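Local coordinates for mannosylglycerate hydrolase MGH1-like glycoside hydrolase domain-containing protein (Thermus thermophilus HB8, PDB 4WVA), which hydrolyses mannosylglycerate to mannose and glycerate, and can also split glucosylglycerate, as a glycoside hydrolase of family GH63 with an (alpha/alpha)6-barrel fold, at residues A[161-173]-A[337-351]. Numbering follows the deposited sequence.
With TRS (2-amino-2-hydroxymethyl-propane-1,3-diol), chain D.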
ATOM      1  N   GLU A 161      21.941  12.432  15.078  1.00 10.74           N
ATOM      2  CA  GLU A 161      21.570  11.189  14.404  1.00 10.27           C
ATOM      3  C   GLU A 161      20.637  11.386  13.208  1.00 10.38           C
ATOM      4  O   GLU A 161      20.567  10.511  12.333  1.00  9.82           O
ATOM      5  CB  GLU A 161      20.941  10.207  15.374  1.00 10.51           C
ATOM      6  CG  GLU A 161      21.856   9.816  16.510  1.00 10.53           C
ATOM      7  CD  GLU A 161      21.282   8.717  17.358  1.00 10.59           C
ATOM      8  OE1 GLU A 161      21.968   7.700  17.556  1.00 11.25           O
ATOM      9  OE2 GLU A 161      20.123   8.865  17.796  1.00 11.20           O
ATOM     10  N   SER A 162      19.958  12.523  13.161  1.00 10.30           N
ATOM     11  CA  SER A 162      19.170  12.923  11.989  1.00 10.36           C
ATOM     12  C   SER A 162      20.036  13.304  10.802  1.00 10.34           C
ATOM     13  O   SER A 162      19.550  13.359   9.680  1.00 10.11           O
ATOM     14  CB  SER A 162      18.259  14.098  12.322  1.00 10.42           C
ATOM     15  OG  SER A 162      19.003  15.309  12.475  1.00 10.84           O
ATOM     16  N   GLY A 163      21.317  13.598  11.050  1.00 10.25           N
ATOM     17  CA  GLY A 163      22.164  14.206  10.034  1.00 10.18           C
ATOM     18  C   GLY A 163      21.856  15.669   9.769  1.00 10.15           C
ATOM     19  O   GLY A 163      22.571  16.320   8.998  1.00  9.99           O
ATOM     20  N   MET A 164      20.830  16.200  10.434  1.00  9.81           N
ATOM     21  CA  MET A 164      20.310  17.539  10.200  1.00 10.13           C
ATOM     22  C   MET A 164      20.363  18.290  11.528  1.00 10.60           C
ATOM     23  O   MET A 164      19.356  18.639  12.158  1.00  9.77           O
ATOM     24  CB  MET A 164      18.902  17.475   9.623  1.00 10.44           C
ATOM     25  CG  MET A 164      18.843  16.645   8.364  1.00 10.69           C
ATOM     26  SD  MET A 164      17.192  16.651   7.647  1.00 10.67           S
ATOM     27  CE  MET A 164      17.383  15.538   6.252  1.00 11.51           C
ATOM     28  N   ASP A 165      21.605  18.537  11.932  1.00 10.83           N
ATOM     29  CA  ASP A 165      21.943  18.778  13.336  1.00 11.14           C
ATOM     30  C   ASP A 165      21.069  19.818  14.026  1.00 11.51           C
ATOM     31  O   ASP A 165      20.567  19.585  15.118  1.00 12.40           O
ATOM     32  CB  ASP A 165      23.405  19.229  13.481  1.00 11.11           C
ATOM     33  CG  ASP A 165      24.404  18.342  12.766  1.00 11.62           C
ATOM     34  OD1 ASP A 165      24.044  17.309  12.150  1.00 11.64           O
ATOM     35  OD2 ASP A 165      25.610  18.692  12.823  1.00 12.55           O
ATOM     36  N   ASN A 166      20.911  20.980  13.402  1.00 11.43           N
ATOM     37  CA  ASN A 166      20.172  22.083  14.001  1.00 11.68           C
ATOM     38  C   ASN A 166      18.842  22.374  13.309  1.00 11.88           C
ATOM     39  O   ASN A 166      18.367  23.511  13.296  1.00 11.18           O
ATOM     40  CB  ASN A 166      21.047  23.348  14.082  1.00 12.07           C
ATOM     41  CG  ASN A 166      21.251  24.005  12.732  1.00 12.66           C
ATOM     42  OD1 ASN A 166      21.128  23.354  11.676  1.00 11.87           O
ATOM     43  ND2 ASN A 166      21.559  25.302  12.745  1.00 13.11           N
ATOM     44  N   SER A 167      18.236  21.346  12.715  1.00 11.56           N
ATOM     45  CA  SER A 167      16.900  21.510  12.143  1.00 11.50           C
ATOM     46  C   SER A 167      15.988  22.194  13.167  1.00 11.40           C
ATOM     47  O   SER A 167      16.034  21.823  14.336  1.00 11.17           O
ATOM     48  CB  SER A 167      16.291  20.152  11.824  1.00 11.59           C
ATOM     49  OG  SER A 167      14.982  20.318  11.291  1.00 11.08           O
ATOM     50  N   PRO A 168      15.171  23.185  12.741  1.00 12.10           N
ATOM     51  CA  PRO A 168      14.223  23.806  13.688  1.00 12.64           C
ATOM     52  C   PRO A 168      13.259  22.810  14.316  1.00 12.85           C
ATOM     53  O   PRO A 168      12.710  23.078  15.390  1.00 13.36           O
ATOM     54  CB  PRO A 168      13.485  24.830  12.829  1.00 13.01           C
ATOM     55  CG  PRO A 168      14.466  25.165  11.761  1.00 12.88           C
ATOM     56  CD  PRO A 168      15.080  23.830  11.424  1.00 12.76           C
ATOM     57  N   ALA A 169      13.063  21.652  13.682  1.00 12.09           N
ATOM     58  CA  ALA A 169      12.255  20.593  14.298  1.00 12.22           C
ATOM     59  C   ALA A 169      12.752  20.193  15.685  1.00 12.28           C
ATOM     60  O   ALA A 169      11.947  19.844  16.558  1.00 12.42           O
ATOM     61  CB  ALA A 169      12.192  19.367  13.385  1.00 11.86           C
ATOM     62  N   TRP A 170      14.064  20.282  15.928  1.00 12.00           N
ATOM     63  CA  TRP A 170      14.629  19.819  17.199  1.00 12.15           C
ATOM     64  C   TRP A 170      14.651  20.887  18.318  1.00 12.79           C
ATOM     65  O   TRP A 170      15.034  20.565  19.450  1.00 13.34           O
ATOM     66  CB  TRP A 170      16.052  19.272  17.011  1.00 11.53           C
ATOM     67  CG  TRP A 170      16.271  18.398  15.784  1.00 11.02           C
ATOM     68  CD1 TRP A 170      17.390  18.356  15.024  1.00 10.94           C
ATOM     69  CD2 TRP A 170      15.345  17.470  15.194  1.00 11.04           C
ATOM     70  NE1 TRP A 170      17.241  17.452  13.996  1.00 10.76           N
ATOM     71  CE2 TRP A 170      15.990  16.902  14.072  1.00 10.94           C
ATOM     72  CE3 TRP A 170      14.028  17.073  15.495  1.00 11.10           C
ATOM     73  CZ2 TRP A 170      15.358  15.988  13.231  1.00 11.00           C
ATOM     74  CZ3 TRP A 170      13.409  16.168  14.659  1.00 11.24           C
ATOM     75  CH2 TRP A 170      14.077  15.630  13.548  1.00 11.36           C
ATOM     76  N   ASP A 171      14.219  22.113  18.023  1.00 14.27           N
ATOM     77  CA  ASP A 171      14.293  23.225  19.013  1.00 15.89           C
ATOM     78  C   ASP A 171      13.554  22.901  20.313  1.00 16.74           C
ATOM     79  O   ASP A 171      14.164  22.878  21.383  1.00 16.97           O
ATOM     80  CB  ASP A 171      13.757  24.539  18.444  1.00 16.37           C
ATOM     81  CG  ASP A 171      14.662  25.172  17.393  1.00 16.56           C
ATOM     82  OD1 ASP A 171      15.753  24.624  17.057  1.00 17.01           O
ATOM     83  OD2 ASP A 171      14.252  26.248  16.885  1.00 17.38           O
ATOM     84  N   LYS A 172      12.255  22.620  20.236  1.00 18.34           N
ATOM     85  CA  LYS A 172      11.500  22.268  21.458  1.00 19.43           C
ATOM     86  C   LYS A 172      11.994  21.004  22.166  1.00 17.96           C
ATOM     87  O   LYS A 172      12.200  21.019  23.379  1.00 17.47           O
ATOM     88  CB  LYS A 172       9.999  22.221  21.181  1.00 21.88           C
ATOM     89  CG  LYS A 172       9.438  23.552  20.734  1.00 26.96           C
ATOM     90  CD  LYS A 172       7.918  23.617  20.863  1.00 31.37           C
ATOM     91  CE  LYS A 172       7.385  24.904  20.256  1.00 35.22           C
ATOM     92  NZ  LYS A 172       5.901  25.023  20.377  1.00 38.55           N
ATOM     93  N   PRO A 173      12.230  19.898  21.428  1.00 16.07           N
ATOM     94  CA  PRO A 173      12.811  18.752  22.118  1.00 15.97           C
ATOM     95  C   PRO A 173      14.144  19.082  22.826  1.00 16.49           C
ATOM     96  O   PRO A 173      14.389  18.621  23.934  1.00 16.78           O
ATOM     97  CB  PRO A 173      13.022  17.734  20.998  1.00 15.76           C
ATOM     98  CG  PRO A 173      11.988  18.087  19.968  1.00 15.75           C
ATOM     99  CD  PRO A 173      11.766  19.568  20.062  1.00 15.85           C
ATOM    100  N   VAL A 337      14.211  24.335   5.314  1.00 12.96           N
ATOM    101  CA  VAL A 337      12.964  24.621   6.012  0.50 13.99           C
ATOM    102  C   VAL A 337      12.116  25.546   5.171  1.00 14.13           C
ATOM    103  O   VAL A 337      12.620  26.299   4.328  1.00 14.13           O
ATOM    104  CB  VAL A 337      13.159  25.236   7.419  0.50 14.39           C
ATOM    105  CG1 VAL A 337      14.031  24.354   8.290  0.50 14.60           C
ATOM    106  CG2 VAL A 337      13.725  26.641   7.338  0.50 14.71           C
ATOM    107  N   ASP A 338      10.803  25.454   5.378  1.00 15.23           N
ATOM    108  CA  ASP A 338       9.838  26.291   4.701  1.00 16.35           C
ATOM    109  C   ASP A 338      10.310  27.753   4.784  1.00 17.24           C
ATOM    110  O   ASP A 338      10.514  28.275   5.886  1.00 16.46           O
ATOM    111  CB  ASP A 338       8.477  26.087   5.388  1.00 16.82           C
ATOM    112  CG  ASP A 338       7.341  26.904   4.779  1.00 17.86           C
ATOM    113  OD1 ASP A 338       7.566  27.818   3.965  1.00 18.00           O
ATOM    114  OD2 ASP A 338       6.182  26.610   5.151  1.00 19.10           O
ATOM    115  N   PRO A 339      10.485  28.412   3.625  1.00 18.08           N
ATOM    116  CA  PRO A 339      11.019  29.772   3.647  1.00 19.31           C
ATOM    117  C   PRO A 339      10.094  30.794   4.315  1.00 20.86           C
ATOM    118  O   PRO A 339      10.545  31.914   4.614  1.00 21.53           O
ATOM    119  CB  PRO A 339      11.243  30.114   2.168  1.00 20.12           C
ATOM    120  CG  PRO A 339      10.524  29.085   1.384  1.00 19.82           C
ATOM    121  CD  PRO A 339      10.351  27.877   2.261  1.00 19.12           C
ATOM    122  N   THR A 340       8.836  30.421   4.556  1.00 21.66           N
ATOM    123  CA  THR A 340       7.918  31.280   5.323  1.00 22.21           C
ATOM    124  C   THR A 340       7.902  30.964   6.813  1.00 23.22           C
ATOM    125  O   THR A 340       7.179  31.622   7.565  1.00 24.47           O
ATOM    126  CB  THR A 340       6.464  31.216   4.792  1.00 23.13           C
ATOM    127  OG1 THR A 340       5.921  29.908   4.984  1.00 24.11           O
ATOM    128  CG2 THR A 340       6.400  31.580   3.340  1.00 23.20           C
ATOM    129  N   SER A 341       8.660  29.958   7.252  1.00 21.16           N
ATOM    130  CA  SER A 341       8.719  29.615   8.665  1.00 20.64           C
ATOM    131  C   SER A 341       9.362  30.773   9.423  1.00 21.27           C
ATOM    132  O   SER A 341      10.319  31.369   8.942  1.00 20.38           O
ATOM    133  CB  SER A 341       9.535  28.345   8.908  1.00 20.01           C
ATOM    134  OG  SER A 341       9.777  28.133  10.288  1.00 20.57           O
ATOM    135  N   PRO A 342       8.855  31.073  10.627  1.00 22.35           N
ATOM    136  CA  PRO A 342       9.549  32.058  11.466  1.00 22.87           C
ATOM    137  C   PRO A 342      10.976  31.642  11.868  1.00 23.33           C
ATOM    138  O   PRO A 342      11.744  32.492  12.315  1.00 24.55           O
ATOM    139  CB  PRO A 342       8.644  32.166  12.707  1.00 23.81           C
ATOM    140  CG  PRO A 342       7.865  30.896  12.726  1.00 24.72           C
ATOM    141  CD  PRO A 342       7.664  30.517  11.292  1.00 23.26           C
ATOM    142  N   PHE A 343      11.324  30.361  11.691  1.00 21.07           N
ATOM    143  CA  PHE A 343      12.645  29.824  12.015  1.00 21.29           C
ATOM    144  C   PHE A 343      13.624  29.821  10.846  1.00 19.34           C
ATOM    145  O   PHE A 343      14.777  29.440  11.017  1.00 19.45           O
ATOM    146  CB  PHE A 343      12.522  28.378  12.540  1.00 22.33           C
ATOM    147  CG  PHE A 343      11.555  28.235  13.669  1.00 23.64           C
ATOM    148  CD1 PHE A 343      11.793  28.873  14.877  1.00 25.30           C
ATOM    149  CD2 PHE A 343      10.394  27.477  13.525  1.00 24.71           C
ATOM    150  CE1 PHE A 343      10.891  28.764  15.924  1.00 25.84           C
ATOM    151  CE2 PHE A 343       9.489  27.368  14.565  1.00 25.27           C
ATOM    152  CZ  PHE A 343       9.739  28.015  15.767  1.00 25.95           C
ATOM    153  N   PHE A 344      13.164  30.234   9.676  1.00 18.16           N
ATOM    154  CA  PHE A 344      13.987  30.274   8.463  1.00 18.36           C
ATOM    155  C   PHE A 344      15.183  31.216   8.602  1.00 18.81           C
ATOM    156  O   PHE A 344      15.030  32.396   8.950  1.00 18.90           O
ATOM    157  CB  PHE A 344      13.114  30.674   7.280  1.00 18.35           C
ATOM    158  CG  PHE A 344      13.840  30.742   5.966  1.00 17.98           C
ATOM    159  CD1 PHE A 344      14.290  29.587   5.342  1.00 17.83           C
ATOM    160  CD2 PHE A 344      14.016  31.951   5.317  1.00 18.89           C
ATOM    161  CE1 PHE A 344      14.932  29.647   4.119  1.00 17.97           C
ATOM    162  CE2 PHE A 344      14.663  32.022   4.104  1.00 18.56           C
ATOM    163  CZ  PHE A 344      15.120  30.865   3.493  1.00 18.65           C
ATOM    164  N   GLU A 345      16.373  30.664   8.381  1.00 18.12           N
ATOM    165  CA  GLU A 345      17.631  31.399   8.416  1.00 17.98           C
ATOM    166  C   GLU A 345      18.389  30.938   7.180  1.00 17.81           C
ATOM    167  O   GLU A 345      18.912  29.824   7.179  1.00 17.30           O
ATOM    168  CB  GLU A 345      18.445  31.087   9.682  1.00 18.74           C
ATOM    169  CG  GLU A 345      17.834  31.527  11.009  1.00 19.48           C
ATOM    170  CD  GLU A 345      18.733  31.199  12.184  1.00 20.67           C
ATOM    171  OE1 GLU A 345      19.756  31.898  12.383  1.00 21.95           O
ATOM    172  OE2 GLU A 345      18.439  30.232  12.915  1.00 21.45           O
ATOM    173  N   PRO A 346      18.460  31.775   6.126  1.00 17.30           N
ATOM    174  CA  PRO A 346      18.945  31.262   4.842  1.00 17.09           C
ATOM    175  C   PRO A 346      20.413  30.851   4.775  1.00 16.28           C
ATOM    176  O   PRO A 346      20.799  30.208   3.798  1.00 16.79           O
ATOM    177  CB  PRO A 346      18.677  32.414   3.866  1.00 18.44           C
ATOM    178  CG  PRO A 346      18.608  33.627   4.728  1.00 18.77           C
ATOM    179  CD  PRO A 346      18.020  33.179   6.016  1.00 18.84           C
ATOM    180  N   GLY A 347      21.216  31.211   5.776  1.00 15.42           N
ATOM    181  CA  GLY A 347      22.604  30.798   5.824  1.00 14.73           C
ATOM    182  C   GLY A 347      22.973  29.760   6.871  1.00 13.80           C
ATOM    183  O   GLY A 347      24.099  29.238   6.830  1.00 14.43           O
ATOM    184  N   ARG A 348      22.069  29.443   7.804  1.00 13.62           N
ATOM    185  CA  ARG A 348      22.473  28.686   8.993  1.00 13.52           C
ATOM    186  C   ARG A 348      22.145  27.195   8.924  1.00 13.05           C
ATOM    187  O   ARG A 348      21.178  26.734   9.542  1.00 13.55           O
ATOM    188  CB  ARG A 348      21.926  29.291  10.296  1.00 14.29           C
ATOM    189  CG  ARG A 348      22.703  28.800  11.508  1.00 15.00           C
ATOM    190  CD  ARG A 348      22.131  29.255  12.829  1.00 16.01           C
ATOM    191  NE  ARG A 348      22.257  30.699  13.013  1.00 16.32           N
ATOM    192  CZ  ARG A 348      23.334  31.315  13.503  1.00 17.63           C
ATOM    193  NH1 ARG A 348      24.431  30.652  13.863  1.00 17.80           N
ATOM    194  NH2 ARG A 348      23.311  32.634  13.630  1.00 18.95           N
ATOM    195  N   TYR A 349      22.956  26.471   8.150  1.00 12.54           N
ATOM    196  CA  TYR A 349      23.097  25.021   8.262  1.00 11.92           C
ATOM    197  C   TYR A 349      21.795  24.330   7.835  1.00 12.17           C
ATOM    198  O   TYR A 349      21.474  24.356   6.652  1.00 11.90           O
ATOM    199  CB  TYR A 349      23.574  24.657   9.684  1.00 12.07           C
ATOM    200  CG  TYR A 349      24.352  23.369   9.869  1.00 11.61           C
ATOM    201  CD1 TYR A 349      25.178  22.851   8.877  1.00 11.50           C
ATOM    202  CD2 TYR A 349      24.338  22.712  11.088  1.00 11.37           C
ATOM    203  CE1 TYR A 349      25.923  21.695   9.085  1.00 11.58           C
ATOM    204  CE2 TYR A 349      25.073  21.569  11.299  1.00 11.63           C
ATOM    205  CZ  TYR A 349      25.858  21.049  10.295  1.00 11.43           C
ATOM    206  OH  TYR A 349      26.600  19.897  10.517  1.00 11.69           O
ATOM    207  N   TRP A 350      21.063  23.720   8.771  1.00 11.72           N
ATOM    208  CA  TRP A 350      19.791  23.040   8.437  1.00 11.75           C
ATOM    209  C   TRP A 350      18.523  23.848   8.692  1.00 12.27           C
ATOM    210  O   TRP A 350      17.429  23.295   8.727  1.00 11.72           O
ATOM    211  CB  TRP A 350      19.751  21.688   9.170  1.00 11.58           C
ATOM    212  CG  TRP A 350      20.737  20.713   8.645  1.00 11.34           C
ATOM    213  CD1 TRP A 350      21.962  20.456   9.131  1.00 11.45           C
ATOM    214  CD2 TRP A 350      20.565  19.858   7.511  1.00 11.34           C
ATOM    215  NE1 TRP A 350      22.589  19.493   8.386  1.00 11.79           N
ATOM    216  CE2 TRP A 350      21.745  19.104   7.380  1.00 11.19           C
ATOM    217  CE3 TRP A 350      19.522  19.649   6.607  1.00 11.17           C
ATOM    218  CZ2 TRP A 350      21.920  18.162   6.375  1.00 11.50           C
ATOM    219  CZ3 TRP A 350      19.707  18.725   5.589  1.00 11.09           C
ATOM    220  CH2 TRP A 350      20.884  17.985   5.491  1.00 11.06           C
ATOM    221  N   ARG A 351      18.648  25.170   8.816  1.00 12.44           N
ATOM    222  CA  ARG A 351      17.520  26.024   9.108  1.00 12.54           C
ATOM    223  C   ARG A 351      17.080  26.861   7.903  1.00 12.37           C
ATOM    224  O   ARG A 351      16.449  27.895   8.065  1.00 12.75           O
ATOM    225  CB  ARG A 351      17.874  26.920  10.312  1.00 13.18           C
ATOM    226  CG  ARG A 351      18.342  26.098  11.501  1.00 13.36           C
ATOM    227  CD  ARG A 351      18.635  26.951  12.715  1.00 14.18           C
ATOM    228  NE  ARG A 351      17.446  27.506  13.346  1.00 14.91           N
ATOM    229  CZ  ARG A 351      16.724  26.915  14.299  1.00 15.12           C
ATOM    230  NH1 ARG A 351      17.007  25.686  14.731  1.00 14.84           N
ATOM    231  NH2 ARG A 351      15.694  27.578  14.833  1.00 16.46           N
TER
HETATM  232  C   TRS D 501      27.280  16.924   9.010  0.50 20.92           C
HETATM  233  C1  TRS D 501      27.668  15.921   7.935  0.50 20.72           C
HETATM  234  C2  TRS D 501      28.169  16.666  10.230  0.50 19.80           C
HETATM  235  C3  TRS D 501      25.792  16.843   9.341  0.50 21.31           C
HETATM  236  N   TRS D 501      27.501  18.283   8.458  0.50 20.93           N
HETATM  237  O1  TRS D 501      29.076  16.028   7.629  0.50 19.92           O
HETATM  238  O2  TRS D 501      27.719  17.292  11.442  0.50 19.04           O
HETATM  239  O3  TRS D 501      25.076  18.024   8.899  0.50 22.14           O
HETATM  240  O   HOH W   1      15.748  21.178   8.883  1.00 11.21           O
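Tyr349 OH is a polar atom gripped from several sides: it donates to Asp165 OD2 (2.8 Å), arriving from above the carboxylate plane, and accepts from N of a Tris molecule, probably acquired during crystallisation. Asp165 is the probable proton donor and Tyr349 a probable substrate ligand, so the contact illustrates how two loops far apart in sequence jointly build a glycosidase active site. Tris O3 accepts the N-H of Trp350 NE1 at 2.9 Å, and its single proton can serve either Tyr349 OH or Gly163 O, not both at once. Met164 backs this indole: its CA sits over the five-membered ring, 3.3 Å from the centroid, a CH-pi contact, while CG lies 3.5 Å from Trp350 CE3. Next along the chain, Asn166 OD1 accepts the Trp350 N-H in the carbonyl plane, on a lone pair; chi1 of 74°, with CG between backbone N and carbonyl carbon, turns the amide that way. Arg351 holds Asp171 end-on, NH2 meeting OD2 at 2.8 Å and NH1 reaching OD1, the flat groups 11° from coplanar. NH1 also donates to Asn166 O, and Pro168 CG rests over the guanidinium face. A leucine in place of Arg351 would probably strand the Asp171 carboxylate without its mate and strip Asn166 O of this donor. The loop between helices 313-327 and 356-368 thereby meets the turn leading into helix 171-175, while Tyr207 of helix 201-216 packs against Asp165 and Asn166.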